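Local coordinates for protein CD8 alpha antigen (PDB 5EDX) that probably serves, as a homodimer of immunoglobulin V-type domains on T cells, as a co-receptor that binds MHC class I molecules, at residues S27-K39 against K45-N57. Numbering follows the deposited sequence.
Sequences SNTLTSCSWLYQK and KPIFLMYLSKTRN
W35 meets two side chains of the neighbouring antiparallel strand with the edge of its indole: CD1 lies 3.7 Å from L52 CD1, in the ring plane, and 4.1 Å from M50 CG. M50 runs alongside the indole, and its sulfur makes an oblique Met-aromatic contact. CG of W35 sits beside the backbone N (chi1 -79°), and its large, mostly apolar indole fills the space between the two sheets, touching L20, L79 and the disulfide C22–C94. On the same face, Y37 CD2 takes I47 CD1 at the ring edge, 3.7 Å away, while the Y37 hydroxyl bonds to Q89 O.

The opposite face carries S34, L36, F48 and Y51. S34, small and polar, brings its OG to the edges of two rings, 3.6 Å from Y51 CD1 and 3.8 Å from F48 CE1; L36 CD2 reaches F48 CD1 obliquely.

Six backbone hydrogen bonds join strands 33-38 and 47-52. W35 N donates to M50 O (2.9 Å), whereas W35 O accepts from L49 N, so L49 and M50 both face W35: a classic beta bulge. Beyond the strands, one water links T29 O and T31 O to K54 N; another joins K39 N to K45 O.

Main-chain bonds thus carry the directional pairing, and side chains can serve apolar core packing on one face and, on the other, ring contacts and the dimer: F48 packs on S100 of the second subunit, as P46, just before the strand, does on its F93.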
loop_
_atom_site.group_PDB
_atom_site.type_symbol
_atom_site.label_atom_id
_atom_site.label_comp_id
_atom_site.label_asym_id
_atom_site.label_seq_id
_atom_site.Cartn_x
_atom_site.Cartn_y
_atom_site.Cartn_z
ATOM N N SER A 27 14.536 3.825 -15.451
ATOM C CA SER A 27 15.155 3.270 -14.253
ATOM C C SER A 27 16.646 3.570 -14.156
ATOM O O SER A 27 17.249 4.122 -15.080
ATOM C CB SER A 27 14.964 1.751 -14.252
ATOM O OG SER A 27 15.518 1.196 -15.442
ATOM N N ASN A 28 17.240 3.200 -13.025
ATOM C CA ASN A 28 18.692 3.227 -12.883
ATOM C C ASN A 28 19.151 2.052 -12.023
ATOM O O ASN A 28 18.338 1.221 -11.621
ATOM C CB ASN A 28 19.181 4.571 -12.322
ATOM C CG ASN A 28 18.553 4.916 -10.983
ATOM O OD1 ASN A 28 18.207 6.071 -10.722
ATOM N ND2 ASN A 28 18.396 3.915 -10.128
ATOM N N THR A 29 20.446 1.977 -11.742
ATOM C CA THR A 29 20.988 0.840 -10.998
ATOM C C THR A 29 20.438 0.735 -9.574
ATOM O O THR A 29 20.564 -0.309 -8.928
ATOM C CB THR A 29 22.528 0.892 -10.934
ATOM O OG1 THR A 29 22.931 2.035 -10.171
ATOM C CG2 THR A 29 23.112 0.986 -12.330
ATOM N N LEU A 30 19.825 1.811 -9.088
ATOM C CA LEU A 30 19.295 1.839 -7.729
ATOM C C LEU A 30 17.829 1.421 -7.658
ATOM O O LEU A 30 17.292 1.218 -6.572
ATOM C CB LEU A 30 19.449 3.238 -7.120
ATOM C CG LEU A 30 20.837 3.879 -7.185
ATOM C CD1 LEU A 30 20.814 5.259 -6.541
ATOM C CD2 LEU A 30 21.878 2.988 -6.527
ATOM N N THR A 31 17.183 1.303 -8.814
ATOM C CA THR A 31 15.747 1.035 -8.870
ATOM C C THR A 31 15.374 -0.223 -8.093
ATOM O O THR A 31 15.984 -1.276 -8.254
ATOM C CB THR A 31 15.256 0.912 -10.327
ATOM O OG1 THR A 31 15.471 2.161 -10.997
ATOM C CG2 THR A 31 13.773 0.574 -10.380
ATOM N N SER A 32 14.363 -0.102 -7.247
ATOM C CA SER A 32 13.914 -1.230 -6.453
ATOM C C SER A 32 12.412 -1.296 -6.550
ATOM O O SER A 32 11.765 -0.340 -6.975
ATOM C CB SER A 32 14.336 -1.048 -4.996
ATOM O OG SER A 32 13.641 0.042 -4.410
ATOM N N CYS A 33 11.851 -2.428 -6.155
ATOM C CA CYS A 33 10.419 -2.615 -6.226
ATOM C C CYS A 33 9.981 -3.605 -5.154
ATOM O O CYS A 33 10.668 -4.589 -4.892
ATOM C CB CYS A 33 10.048 -3.139 -7.611
ATOM S SG CYS A 33 8.294 -3.071 -7.987
ATOM N N SER A 34 8.849 -3.329 -4.517
ATOM C CA SER A 34 8.296 -4.247 -3.534
ATOM C C SER A 34 6.997 -4.826 -4.064
ATOM O O SER A 34 6.157 -4.095 -4.575
ATOM C CB SER A 34 8.029 -3.523 -2.217
ATOM O OG SER A 34 9.239 -3.089 -1.631
ATOM N N TRP A 35 6.841 -6.137 -3.949
ATOM C CA TRP A 35 5.576 -6.777 -4.284
ATOM C C TRP A 35 4.658 -6.765 -3.064
ATOM O O TRP A 35 5.064 -7.161 -1.975
ATOM C CB TRP A 35 5.806 -8.214 -4.750
ATOM C CG TRP A 35 6.265 -8.326 -6.171
ATOM C CD1 TRP A 35 7.535 -8.575 -6.609
ATOM C CD2 TRP A 35 5.455 -8.183 -7.341
ATOM N NE1 TRP A 35 7.563 -8.601 -7.987
ATOM C CE2 TRP A 35 6.298 -8.368 -8.459
ATOM C CE3 TRP A 35 4.097 -7.924 -7.556
ATOM C CZ2 TRP A 35 5.823 -8.300 -9.765
ATOM C CZ3 TRP A 35 3.627 -7.861 -8.851
ATOM C CH2 TRP A 35 4.489 -8.044 -9.943
ATOM N N LEU A 36 3.429 -6.304 -3.270
ATOM C CA LEU A 36 2.409 -6.246 -2.231
ATOM C C LEU A 36 1.197 -7.053 -2.671
ATOM O O LEU A 36 1.002 -7.313 -3.854
ATOM C CB LEU A 36 1.987 -4.799 -1.973
ATOM C CG LEU A 36 3.111 -3.816 -1.644
ATOM C CD1 LEU A 36 2.543 -2.404 -1.489
ATOM C CD2 LEU A 36 3.850 -4.249 -0.379
ATOM N N TYR A 37 0.383 -7.440 -1.702
ATOM C CA TYR A 37 -0.806 -8.239 -1.966
ATOM C C TYR A 37 -1.962 -7.703 -1.135
ATOM O O TYR A 37 -1.766 -7.278 0.003
ATOM C CB TYR A 37 -0.521 -9.695 -1.607
ATOM C CG TYR A 37 -1.740 -10.584 -1.475
ATOM C CD1 TYR A 37 -2.395 -11.082 -2.596
ATOM C CD2 TYR A 37 -2.207 -10.957 -0.221
ATOM C CE1 TYR A 37 -3.517 -11.925 -2.462
ATOM C CE2 TYR A 37 -3.310 -11.785 -0.077
ATOM C CZ TYR A 37 -3.958 -12.268 -1.198
ATOM O OH TYR A 37 -5.054 -13.094 -1.036
ATOM N N GLN A 38 -3.161 -7.694 -1.705
ATOM C CA GLN A 38 -4.342 -7.401 -0.900
ATOM C C GLN A 38 -5.377 -8.497 -1.084
ATOM O O GLN A 38 -5.615 -8.951 -2.200
ATOM C CB GLN A 38 -4.943 -6.035 -1.234
ATOM C CG GLN A 38 -6.050 -5.638 -0.253
ATOM C CD GLN A 38 -6.721 -4.321 -0.598
ATOM O OE1 GLN A 38 -7.020 -4.054 -1.759
ATOM N NE2 GLN A 38 -6.983 -3.502 0.419
ATOM N N LYS A 39 -5.982 -8.919 0.021
ATOM C CA LYS A 39 -6.976 -9.989 0.000
ATOM C C LYS A 39 -8.273 -9.558 -0.673
ATOM O O LYS A 39 -8.602 -8.373 -0.708
ATOM C CB LYS A 39 -7.280 -10.435 1.434
ATOM C CG LYS A 39 -6.121 -11.135 2.119
ATOM C CD LYS A 39 -6.422 -11.441 3.581
ATOM C CE LYS A 39 -6.383 -10.172 4.422
ATOM N NZ LYS A 39 -6.439 -10.458 5.878
ATOM N N LYS A 45 -5.665 -4.206 5.171
ATOM C CA LYS A 45 -4.332 -3.691 4.860
ATOM C C LYS A 45 -3.544 -4.621 3.947
ATOM O O LYS A 45 -3.645 -5.846 4.054
ATOM C CB LYS A 45 -3.545 -3.385 6.133
ATOM C CG LYS A 45 -3.198 -4.575 7.000
ATOM C CD LYS A 45 -2.652 -4.041 8.316
ATOM C CE LYS A 45 -2.140 -5.107 9.245
ATOM N NZ LYS A 45 -1.621 -4.421 10.468
ATOM N N PRO A 46 -2.759 -4.027 3.037
ATOM C CA PRO A 46 -1.868 -4.769 2.143
ATOM C C PRO A 46 -0.859 -5.588 2.931
ATOM O O PRO A 46 -0.525 -5.270 4.079
ATOM C CB PRO A 46 -1.133 -3.662 1.378
ATOM C CG PRO A 46 -1.976 -2.457 1.517
ATOM C CD PRO A 46 -2.644 -2.571 2.851
ATOM N N ILE A 47 -0.363 -6.633 2.284
ATOM C CA ILE A 47 0.612 -7.538 2.856
ATOM C C ILE A 47 1.907 -7.420 2.051
ATOM O O ILE A 47 1.894 -7.535 0.830
ATOM C CB ILE A 47 0.075 -8.979 2.798
ATOM C CG1 ILE A 47 -1.202 -9.084 3.648
ATOM C CG2 ILE A 47 1.123 -9.980 3.271
ATOM C CD1 ILE A 47 -1.976 -10.362 3.448
ATOM N N PHE A 48 3.016 -7.162 2.737
ATOM C CA PHE A 48 4.325 -7.095 2.095
ATOM C C PHE A 48 4.781 -8.506 1.727
ATOM O O PHE A 48 4.776 -9.402 2.569
ATOM C CB PHE A 48 5.337 -6.429 3.042
ATOM C CG PHE A 48 6.770 -6.476 2.556
ATOM C CD1 PHE A 48 7.234 -5.558 1.623
ATOM C CD2 PHE A 48 7.655 -7.417 3.060
ATOM C CE1 PHE A 48 8.558 -5.595 1.186
ATOM C CE2 PHE A 48 8.979 -7.460 2.625
ATOM C CZ PHE A 48 9.424 -6.545 1.689
ATOM N N LEU A 49 5.170 -8.708 0.472
ATOM C CA LEU A 49 5.688 -10.011 0.050
ATOM C C LEU A 49 7.214 -10.022 -0.044
ATOM O O LEU A 49 7.866 -10.878 0.555
ATOM C CB LEU A 49 5.071 -10.445 -1.278
ATOM C CG LEU A 49 3.549 -10.541 -1.318
ATOM C CD1 LEU A 49 3.104 -10.898 -2.729
ATOM C CD2 LEU A 49 3.047 -11.573 -0.302
ATOM N N MET A 50 7.783 -9.079 -0.790
ATOM C CA MET A 50 9.240 -9.005 -0.915
ATOM C C MET A 50 9.713 -7.690 -1.503
ATOM O O MET A 50 8.957 -6.974 -2.163
ATOM C CB MET A 50 9.758 -10.147 -1.785
ATOM C CG MET A 50 9.318 -10.042 -3.231
ATOM S SD MET A 50 9.632 -11.552 -4.170
ATOM C CE MET A 50 8.444 -12.686 -3.442
ATOM N N TYR A 51 10.982 -7.391 -1.255
ATOM C CA TYR A 51 11.643 -6.213 -1.788
ATOM C C TYR A 51 12.714 -6.730 -2.737
ATOM O O TYR A 51 13.454 -7.655 -2.398
ATOM C CB TYR A 51 12.255 -5.417 -0.636
ATOM C CG TYR A 51 13.231 -4.324 -1.034
ATOM C CD1 TYR A 51 12.812 -3.007 -1.178
ATOM C CD2 TYR A 51 14.582 -4.606 -1.223
ATOM C CE1 TYR A 51 13.702 -2.005 -1.518
ATOM C CE2 TYR A 51 15.483 -3.605 -1.569
ATOM C CZ TYR A 51 15.034 -2.308 -1.715
ATOM O OH TYR A 51 15.921 -1.306 -2.053
ATOM N N LEU A 52 12.769 -6.158 -3.939
ATOM C CA LEU A 52 13.723 -6.586 -4.954
ATOM C C LEU A 52 14.574 -5.417 -5.434
ATOM O O LEU A 52 14.059 -4.340 -5.720
ATOM C CB LEU A 52 12.992 -7.198 -6.149
ATOM C CG LEU A 52 12.125 -8.426 -5.854
ATOM C CD1 LEU A 52 11.219 -8.726 -7.037
ATOM C CD2 LEU A 52 12.992 -9.638 -5.508
ATOM N N SER A 53 15.879 -5.636 -5.516
ATOM C CA SER A 53 16.793 -4.636 -6.062
ATOM C C SER A 53 18.051 -5.352 -6.513
ATOM O O SER A 53 18.249 -6.520 -6.189
ATOM C CB SER A 53 17.151 -3.585 -5.012
ATOM O OG SER A 53 18.037 -4.112 -4.034
ATOM N N LYS A 54 18.903 -4.652 -7.256
ATOM C CA LYS A 54 20.144 -5.247 -7.732
ATOM C C LYS A 54 20.971 -5.831 -6.583
ATOM O O LYS A 54 21.494 -6.940 -6.686
ATOM C CB LYS A 54 20.960 -4.198 -8.495
ATOM C CG LYS A 54 22.321 -4.689 -8.961
ATOM C CD LYS A 54 23.054 -3.603 -9.753
ATOM C CE LYS A 54 24.469 -4.048 -10.102
ATOM N NZ LYS A 54 25.257 -2.976 -10.778
ATOM N N THR A 55 21.070 -5.089 -5.484
ATOM C CA THR A 55 22.023 -5.417 -4.424
ATOM C C THR A 55 21.421 -6.166 -3.248
ATOM O O THR A 55 22.135 -6.585 -2.340
ATOM C CB THR A 55 22.721 -4.148 -3.886
ATOM O OG1 THR A 55 21.752 -3.282 -3.282
ATOM C CG2 THR A 55 23.418 -3.410 -5.008
ATOM N N ARG A 56 20.110 -6.346 -3.259
ATOM C CA ARG A 56 19.450 -6.902 -2.089
ATOM C C ARG A 56 18.026 -7.330 -2.381
ATOM O O ARG A 56 17.198 -6.512 -2.786
ATOM C CB ARG A 56 19.465 -5.869 -0.958
ATOM C CG ARG A 56 18.419 -6.075 0.115
ATOM C CD ARG A 56 18.611 -5.075 1.246
ATOM N NE ARG A 56 19.911 -5.247 1.892
ATOM C CZ ARG A 56 20.319 -4.556 2.951
ATOM N NH1 ARG A 56 19.529 -3.637 3.491
ATOM N NH2 ARG A 56 21.518 -4.784 3.469
ATOM N N ASN A 57 17.760 -8.622 -2.190
ATOM C CA ASN A 57 16.405 -9.152 -2.189
ATOM C C ASN A 57 16.035 -9.530 -0.771
ATOM O O ASN A 57 16.831 -10.143 -0.061
ATOM C CB ASN A 57 16.292 -10.387 -3.075
ATOM C CG ASN A 57 16.388 -10.063 -4.540
ATOM O OD1 ASN A 57 16.417 -10.960 -5.380
ATOM N ND2 ASN A 57 16.437 -8.777 -4.862
HETATM O O HOH W 1 18.582 -1.915 -8.100
HETATM O O HOH W 2 14.684 1.741 -2.275
HETATM O O HOH W 3 -5.091 -7.772 2.594
HETATM O O HOH W 4 -4.439 -7.726 5.900
#